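Side-chain contact in PG_0823 protein (Porphyromonas gingivalis, PDB 2FSW), which probably binds DNA and regulates transcription as a winged helix-turn-helix protein of the HxlR family: residues 39-42 with 43-47. Sequence-based numbering, arbitrary orientation.
Sequences IRYG and ELKRA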
loop_
_atom_site.group_PDB
_atom_site.type_symbol
_atom_site.label_atom_id
_atom_site.label_comp_id
_atom_site.label_asym_id
_atom_site.label_seq_id
_atom_site.Cartn_x
_atom_site.Cartn_y
_atom_site.Cartn_z
ATOM N N ILE B 39 -12.343 -18.553 -2.902
ATOM C CA ILE B 39 -13.342 -17.850 -2.120
ATOM C C ILE B 39 -14.467 -17.335 -3.008
ATOM O O ILE B 39 -14.221 -16.711 -4.055
ATOM C CB ILE B 39 -12.701 -16.723 -1.247
ATOM C CG1 ILE B 39 -13.723 -16.131 -0.263
ATOM C CG2 ILE B 39 -12.030 -15.650 -2.123
ATOM C CD1 ILE B 39 -13.093 -15.348 0.898
ATOM N N ARG B 40 -15.699 -17.637 -2.597
ATOM C CA ARG B 40 -16.903 -17.098 -3.223
ATOM C C ARG B 40 -16.984 -15.601 -2.978
ATOM O O ARG B 40 -16.558 -15.125 -1.928
ATOM C CB ARG B 40 -18.155 -17.764 -2.646
ATOM C CG ARG B 40 -18.814 -18.798 -3.553
ATOM C CD ARG B 40 -20.341 -18.765 -3.417
ATOM N NE ARG B 40 -20.899 -17.468 -3.822
ATOM C CZ ARG B 40 -21.357 -16.542 -2.987
ATOM N NH1 ARG B 40 -21.356 -16.756 -1.677
ATOM N NH2 ARG B 40 -21.821 -15.398 -3.465
ATOM N N TYR B 41 -17.532 -14.871 -3.945
ATOM C CA TYR B 41 -17.782 -13.432 -3.805
ATOM C C TYR B 41 -18.385 -13.041 -2.450
ATOM O O TYR B 41 -17.916 -12.112 -1.803
ATOM C CB TYR B 41 -18.733 -12.954 -4.914
ATOM C CG TYR B 41 -19.170 -11.525 -4.740
ATOM C CD1 TYR B 41 -18.432 -10.485 -5.298
ATOM C CD2 TYR B 41 -20.302 -11.207 -3.993
ATOM C CE1 TYR B 41 -18.816 -9.164 -5.129
ATOM C CE2 TYR B 41 -20.694 -9.889 -3.813
ATOM C CZ TYR B 41 -19.944 -8.876 -4.388
ATOM O OH TYR B 41 -20.316 -7.568 -4.223
ATOM N N GLY B 42 -19.443 -13.746 -2.049
ATOM C CA GLY B 42 -20.175 -13.440 -0.820
ATOM C C GLY B 42 -19.347 -13.628 0.436
ATOM O O GLY B 42 -19.450 -12.832 1.364
ATOM N N GLU B 43 -18.544 -14.694 0.469
ATOM C CA GLU B 43 -17.609 -14.930 1.571
ATOM C C GLU B 43 -16.563 -13.810 1.635
ATOM O O GLU B 43 -16.228 -13.331 2.723
ATOM C CB GLU B 43 -16.910 -16.282 1.413
ATOM C CG GLU B 43 -17.699 -17.482 1.898
ATOM C CD GLU B 43 -17.048 -18.817 1.522
ATOM O OE1 GLU B 43 -15.979 -18.831 0.855
ATOM O OE2 GLU B 43 -17.624 -19.868 1.891
ATOM N N LEU B 44 -16.080 -13.394 0.460
ATOM C CA LEU B 44 -15.059 -12.347 0.330
ATOM C C LEU B 44 -15.604 -11.040 0.894
ATOM O O LEU B 44 -14.958 -10.399 1.720
ATOM C CB LEU B 44 -14.644 -12.167 -1.139
ATOM C CG LEU B 44 -13.195 -11.834 -1.554
ATOM C CD1 LEU B 44 -13.178 -11.112 -2.907
ATOM C CD2 LEU B 44 -12.399 -11.040 -0.512
ATOM N N LYS B 45 -16.815 -10.671 0.477
ATOM C CA LYS B 45 -17.463 -9.458 0.985
ATOM C C LYS B 45 -17.643 -9.485 2.501
ATOM O O LYS B 45 -17.428 -8.470 3.172
ATOM C CB LYS B 45 -18.809 -9.209 0.300
ATOM C CG LYS B 45 -19.255 -7.768 0.433
ATOM C CD LYS B 45 -20.665 -7.559 -0.040
ATOM C CE LYS B 45 -21.280 -6.374 0.674
ATOM N NZ LYS B 45 -22.760 -6.433 0.596
ATOM N N ARG B 46 -18.027 -10.644 3.036
ATOM C CA ARG B 46 -18.157 -10.812 4.486
ATOM C C ARG B 46 -16.810 -10.870 5.215
ATOM O O ARG B 46 -16.744 -10.580 6.411
ATOM C CB ARG B 46 -19.020 -12.028 4.826
ATOM C CG ARG B 46 -20.521 -11.720 4.837
ATOM C CD ARG B 46 -21.346 -12.922 5.263
ATOM N NE ARG B 46 -21.075 -14.092 4.429
ATOM C CZ ARG B 46 -21.762 -14.433 3.338
ATOM N NH1 ARG B 46 -22.784 -13.696 2.918
ATOM N NH2 ARG B 46 -21.414 -15.522 2.658
ATOM N N ALA B 47 -15.744 -11.229 4.493
ATOM C CA ALA B 47 -14.385 -11.237 5.045
ATOM C C ALA B 47 -13.780 -9.825 5.180
ATOM O O ALA B 47 -12.766 -9.639 5.863
ATOM C CB ALA B 47 -13.484 -12.147 4.225
#
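Ile39, on the short strand 39-40, lays its CG1-CD1 branch against the first turn of helix 41-47, crossing the Glu43 side chain obliquely. With CG1 anti to the backbone N (chi1 -171°) and CD1 extended beyond it, CG1 meets Glu43 CB at 3.6 Å, and CD1 comes equally near the backbone N and CA of Leu44. The Ile39 and Leu44 side chains run at about a right angle to each other, Ile39 CG2 standing 4.0 Å from Leu44 CG. Ile34 and Leu60, from helices 27-34 and 53-65, extend this apolar patch.

The passage from strand to helix happens at Arg40, the N-cap residue, whose carbonyl opens the helical ladder. Leu44 N donates to Arg40 O over 3.0 Å. One step on, Lys45 N bonds Tyr41 O at 2.9 Å. On the same side of the helix, the Tyr41 and Lys45 side chains run alongside each other and point the same way; Tyr41 OH lies 4.2 Å from Lys45 CD. Both polar ends reach one carboxylate: Tyr41 OH is hydrogen-bonded to OE1 of Glu53, and Lys45 NZ forms a salt bridge with its OE2.

Gly42 O receives Arg46 N at 3.1 Å, while the Arg46 guanidinium folds back, bent at chi3 (-56°), to set one face over the same oxygen, 3.4 Å from CZ.

This local contact joins the wing-sheet strand to a helix of the winged helix-turn-helix domain. Ile39 and Leu44 make its carbon packing, while Tyr41 combines ring packing on Leu56, Ile57 and Leu60 of helix 53-65 with a polar end at Glu53. Together with Lys45 it ties this helix to the next, and the two partners would probably favour a charged carboxylate on Glu53.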